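Local structure of 4-hydroxy-3-methylbut-2-enyl diphosphate reductase (Aquifex aeolicus, 3DNF) at residues P44-V47 with N48-N52; V16-A19 with V20-E24. The protein catalyses the last step of the non-mevalonate isoprenoid pathway, reductively converting (E)-4-hydroxy-3-methylbut-2-enyl diphosphate into isopentenyl and dimethylallyl diphosphate with an iron-sulfur cluster. All coordinates share one frame; numbering follows the deposited sequence.

Interaction 1: P44-V47 with N48-N52; sequences PQEV and NRLKN
Helix 44-53, the helical link of the beta-alpha-beta unit formed by strand 34-36, this helix and strand 55-57, carries a salt bridge between Glu46 and Arg49, one turn apart. The two side chains run alongside each other and point the same way. Arg49 grips the carboxylate side-on with two nitrogens: NE gives a nearly straight bond to Glu46 OE1 (2.7 Å, 175° at the hydrogen), and NH2 reaches Glu46 OE2 at 2.9 Å. Both oxygens lie close to the guanidinium plane, yet the nitrogens come from above the carboxylate, and the two planes stand 44° apart. Bends in both chains, at chi2 of Glu46 and chi3 of Arg49 (68°), bring the charged ends together. Glu46 OE1 also accepts from Trp269 NE1 and Arg49 NH2 has a second carboxylate partner in Glu24; these further bonds help hold the buried carboxylate and the guanidinium in their orientations. Losing the guanidinium, as with an alanine at Arg49, is likely to cost the carboxylates of Glu46 and Glu24 the cation they share and to open a gap beside Trp269. Backbone bonds of the alpha-helix accompany the pair, from Asn48 N to Pro44 O (2.9 Å) through Lys51 N to Val47 O (2.8 Å). Near the exposed Asn48, a water donates to Gln45 O (2.8 Å) and accepts from Asn48 ND2 (3.2 Å). Leu50 packs against Val55, and Val47 against Pro57. Glu46 and Arg49 thus form an i to i+3 salt bridge on the crossover helix of a beta-alpha-beta unit.

Interaction 2: V16-A19 with V20-E24; sequences VKRA and VKLAE
Val16 and Val20 stand one turn apart on helix 14-26, their CG1 and CG2 methyls 4.5 Å from each other, on a flank that faces other parts of the protein. This is the close-packed part: the buried Val20 turns to Glu46 and Arg49 of helix 44-53, while Val16 touches Ile41 and lines the iron-sulfur cluster pocket at the start of the helix. Ala19, also buried, meets Ala94, as does Leu22. On this partly exposed side Arg18 and Leu22 make a close contact of their own. With CG anti to the backbone N (chi1 170°) and the chain extended to NE, Arg18 carries its guanidinium across Leu22, whose CD1 lies over the centre of one face, 3.9 Å from Arg18 CZ. The loose, solvent side is that of the exposed Lys17 and Lys21, where Lys17 NZ makes a weak, long ion pair with Asp268. Four backbone bonds hold the turns, among them Leu22 N to Arg18 O at 2.9 Å. The contact between Arg18 and Leu22 is a van der Waals one, a methyl laid on the flat of a cation: it probably shields that face while the N-H groups, directed round the guanidinium edge, remain turned away from the methyl.

How the interactions relate
From the N terminus the chain first runs through interaction 2 on helix 14-26, then along strand 34-36 to interaction 1 on helix 44-53. Each contact is local, within its own helix, and neither closes a long loop; they follow in series without nesting or crossing. Their centres are about 13 Å apart, and the two helices are bonded to each other by a salt bridge from Arg49 NH2 to Glu24 OE2, 2.7 Å long. Val20 CG1 packs beside this charged group, and Leu50 CD2 rests on Glu24 CG. The cluster-side helix is thereby tied to the crossover helix of the 34-36/55-57 unit.

Interaction 1: P44-V47 with N48-N52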
loop_
_atom_site.group_PDB
_atom_site.type_symbol
_atom_site.label_atom_id
_atom_site.label_comp_id
_atom_site.label_asym_id
_atom_site.label_seq_id
_atom_site.Cartn_x
_atom_site.Cartn_y
_atom_site.Cartn_z
ATOM N N PRO B 44 37.570 -5.686 1.335
ATOM C CA PRO B 44 38.850 -6.244 0.905
ATOM C C PRO B 44 39.603 -7.002 2.000
ATOM O O PRO B 44 40.204 -8.030 1.699
ATOM C CB PRO B 44 39.643 -4.998 0.462
ATOM C CG PRO B 44 38.590 -4.071 0.001
ATOM C CD PRO B 44 37.483 -4.243 0.999
ATOM N N GLN B 45 39.586 -6.510 3.244
ATOM C CA GLN B 45 40.322 -7.173 4.331
ATOM C C GLN B 45 39.670 -8.512 4.686
ATOM O O GLN B 45 40.355 -9.513 4.928
ATOM C CB GLN B 45 40.356 -6.293 5.578
ATOM C CG GLN B 45 41.329 -5.134 5.533
ATOM C CD GLN B 45 41.533 -4.546 6.911
ATOM O OE1 GLN B 45 42.541 -4.815 7.573
ATOM N NE2 GLN B 45 40.554 -3.777 7.373
ATOM N N GLU B 46 38.346 -8.543 4.709
ATOM C CA GLU B 46 37.655 -9.808 4.982
ATOM C C GLU B 46 37.860 -10.847 3.856
ATOM O O GLU B 46 38.137 -12.034 4.115
ATOM C CB GLU B 46 36.175 -9.571 5.285
ATOM C CG GLU B 46 35.332 -10.869 5.555
ATOM C CD GLU B 46 35.649 -11.548 6.892
ATOM O OE1 GLU B 46 36.722 -11.306 7.468
ATOM O OE2 GLU B 46 34.807 -12.343 7.353
ATOM N N VAL B 47 37.709 -10.408 2.604
ATOM C CA VAL B 47 38.020 -11.286 1.465
ATOM C C VAL B 47 39.460 -11.784 1.541
ATOM O O VAL B 47 39.720 -12.981 1.324
ATOM C CB VAL B 47 37.696 -10.553 0.128
ATOM C CG1 VAL B 47 38.163 -11.338 -1.103
ATOM C CG2 VAL B 47 36.246 -10.269 0.076
ATOM N N ASN B 48 40.393 -10.906 1.922
ATOM C CA ASN B 48 41.790 -11.318 2.087
ATOM C C ASN B 48 41.960 -12.371 3.196
ATOM O O ASN B 48 42.717 -13.334 3.034
ATOM C CB ASN B 48 42.691 -10.133 2.416
ATOM C CG ASN B 48 44.127 -10.524 2.503
ATOM O OD1 ASN B 48 44.764 -10.752 1.484
ATOM N ND2 ASN B 48 44.673 -10.581 3.726
ATOM N N ARG B 49 41.261 -12.160 4.321
ATOM C CA ARG B 49 41.349 -13.102 5.461
ATOM C C ARG B 49 40.910 -14.479 4.981
ATOM O O ARG B 49 41.591 -15.487 5.212
ATOM C CB ARG B 49 40.424 -12.681 6.609
ATOM C CG ARG B 49 40.494 -13.624 7.816
ATOM C CD ARG B 49 39.453 -13.240 8.889
ATOM N NE ARG B 49 38.084 -13.491 8.428
ATOM C CZ ARG B 49 37.509 -14.698 8.396
ATOM N NH1 ARG B 49 38.181 -15.759 8.844
ATOM N NH2 ARG B 49 36.270 -14.822 7.943
ATOM N N LEU B 50 39.801 -14.509 4.239
ATOM C CA LEU B 50 39.268 -15.786 3.788
ATOM C C LEU B 50 40.201 -16.382 2.729
ATOM O O LEU B 50 40.409 -17.586 2.707
ATOM C CB LEU B 50 37.874 -15.592 3.196
ATOM C CG LEU B 50 36.730 -15.481 4.221
ATOM C CD1 LEU B 50 35.493 -14.856 3.509
ATOM C CD2 LEU B 50 36.419 -16.894 4.841
ATOM N N LYS B 51 40.739 -15.541 1.846
ATOM C CA LYS B 51 41.704 -16.026 0.843
ATOM C C LYS B 51 42.907 -16.735 1.531
ATOM O O LYS B 51 43.331 -17.828 1.126
ATOM C CB LYS B 51 42.159 -14.869 -0.055
ATOM C CG LYS B 51 43.052 -15.329 -1.209
ATOM C CD LYS B 51 43.289 -14.180 -2.199
ATOM C CE LYS B 51 44.065 -14.645 -3.456
ATOM N NZ LYS B 51 45.395 -15.279 -3.145
ATOM N N ASN B 52 43.396 -16.134 2.602
ATOM C CA ASN B 52 44.506 -16.721 3.391
ATOM C C ASN B 52 44.144 -18.091 4.006
ATOM O O ASN B 52 45.010 -18.943 4.204
ATOM C CB ASN B 52 44.975 -15.718 4.429
ATOM C CG ASN B 52 45.767 -14.581 3.797
ATOM O OD1 ASN B 52 46.289 -14.731 2.691
ATOM N ND2 ASN B 52 45.865 -13.468 4.482
HETATM O O HOH W 1 42.840 -9.449 6.123
#

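Interaction 2: V16-A19 with V20-E24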
loop_
_atom_site.group_PDB
_atom_site.type_symbol
_atom_site.label_atom_id
_atom_site.label_comp_id
_atom_site.label_asym_id
_atom_site.label_seq_id
_atom_site.Cartn_x
_atom_site.Cartn_y
_atom_site.Cartn_z
ATOM N N VAL B 16 24.904 -12.873 6.334
ATOM C CA VAL B 16 26.310 -12.783 5.913
ATOM C C VAL B 16 27.213 -13.580 6.885
ATOM O O VAL B 16 28.146 -14.264 6.468
ATOM C CB VAL B 16 26.756 -11.303 5.753
ATOM C CG1 VAL B 16 28.271 -11.182 5.682
ATOM C CG2 VAL B 16 26.096 -10.701 4.517
ATOM N N LYS B 17 26.927 -13.465 8.173
ATOM C CA LYS B 17 27.617 -14.238 9.192
ATOM C C LYS B 17 27.518 -15.723 8.841
ATOM O O LYS B 17 28.509 -16.426 8.857
ATOM C CB LYS B 17 26.960 -14.011 10.563
ATOM C CG LYS B 17 27.461 -12.849 11.348
ATOM C CD LYS B 17 26.937 -12.960 12.775
ATOM C CE LYS B 17 27.924 -12.383 13.784
ATOM N NZ LYS B 17 27.403 -11.148 14.420
ATOM N N ARG B 18 26.315 -16.167 8.511
ATOM C CA ARG B 18 26.035 -17.563 8.149
ATOM C C ARG B 18 26.810 -17.963 6.879
ATOM O O ARG B 18 27.435 -19.040 6.850
ATOM C CB ARG B 18 24.528 -17.739 7.933
ATOM C CG ARG B 18 24.121 -19.058 7.336
ATOM C CD ARG B 18 22.604 -19.171 7.309
ATOM N NE ARG B 18 22.193 -20.468 6.765
ATOM C CZ ARG B 18 22.045 -20.739 5.470
ATOM N NH1 ARG B 18 22.302 -19.817 4.551
ATOM N NH2 ARG B 18 21.636 -21.957 5.113
ATOM N N ALA B 19 26.789 -17.103 5.851
ATOM C CA ALA B 19 27.548 -17.373 4.598
ATOM C C ALA B 19 29.052 -17.548 4.870
ATOM O O ALA B 19 29.687 -18.482 4.337
ATOM C CB ALA B 19 27.300 -16.307 3.555
ATOM N N VAL B 20 29.606 -16.655 5.703
ATOM C CA VAL B 20 31.053 -16.694 6.057
ATOM C C VAL B 20 31.397 -18.016 6.735
ATOM O O VAL B 20 32.407 -18.647 6.381
ATOM C CB VAL B 20 31.495 -15.447 6.861
ATOM C CG1 VAL B 20 32.884 -15.598 7.461
ATOM C CG2 VAL B 20 31.480 -14.256 5.958
ATOM N N LYS B 21 30.539 -18.403 7.670
ATOM C CA LYS B 21 30.736 -19.620 8.444
ATOM C C LYS B 21 30.598 -20.852 7.552
ATOM O O LYS B 21 31.397 -21.773 7.657
ATOM C CB LYS B 21 29.797 -19.683 9.656
ATOM C CG LYS B 21 30.251 -20.722 10.675
ATOM C CD LYS B 21 30.010 -20.284 12.109
ATOM C CE LYS B 21 30.830 -21.141 13.088
ATOM N NZ LYS B 21 32.306 -20.997 12.893
ATOM N N LEU B 22 29.636 -20.851 6.625
ATOM C CA LEU B 22 29.498 -21.963 5.685
ATOM C C LEU B 22 30.730 -22.066 4.796
ATOM O O LEU B 22 31.174 -23.149 4.440
ATOM C CB LEU B 22 28.251 -21.773 4.788
ATOM C CG LEU B 22 26.904 -22.005 5.492
ATOM C CD1 LEU B 22 25.764 -21.686 4.564
ATOM C CD2 LEU B 22 26.744 -23.452 6.021
ATOM N N ALA B 23 31.269 -20.922 4.408
ATOM C CA ALA B 23 32.458 -20.870 3.548
ATOM C C ALA B 23 33.645 -21.480 4.301
ATOM O O ALA B 23 34.365 -22.338 3.780
ATOM C CB ALA B 23 32.753 -19.405 3.185
ATOM N N GLU B 24 33.818 -21.058 5.543
ATOM C CA GLU B 24 34.935 -21.553 6.340
ATOM C C GLU B 24 34.779 -23.055 6.565
ATOM O O GLU B 24 35.770 -23.843 6.419
ATOM C CB GLU B 24 35.027 -20.770 7.635
ATOM C CG GLU B 24 35.494 -19.304 7.455
ATOM C CD GLU B 24 35.312 -18.492 8.760
ATOM O OE1 GLU B 24 34.674 -18.991 9.724
ATOM O OE2 GLU B 24 35.761 -17.326 8.816
#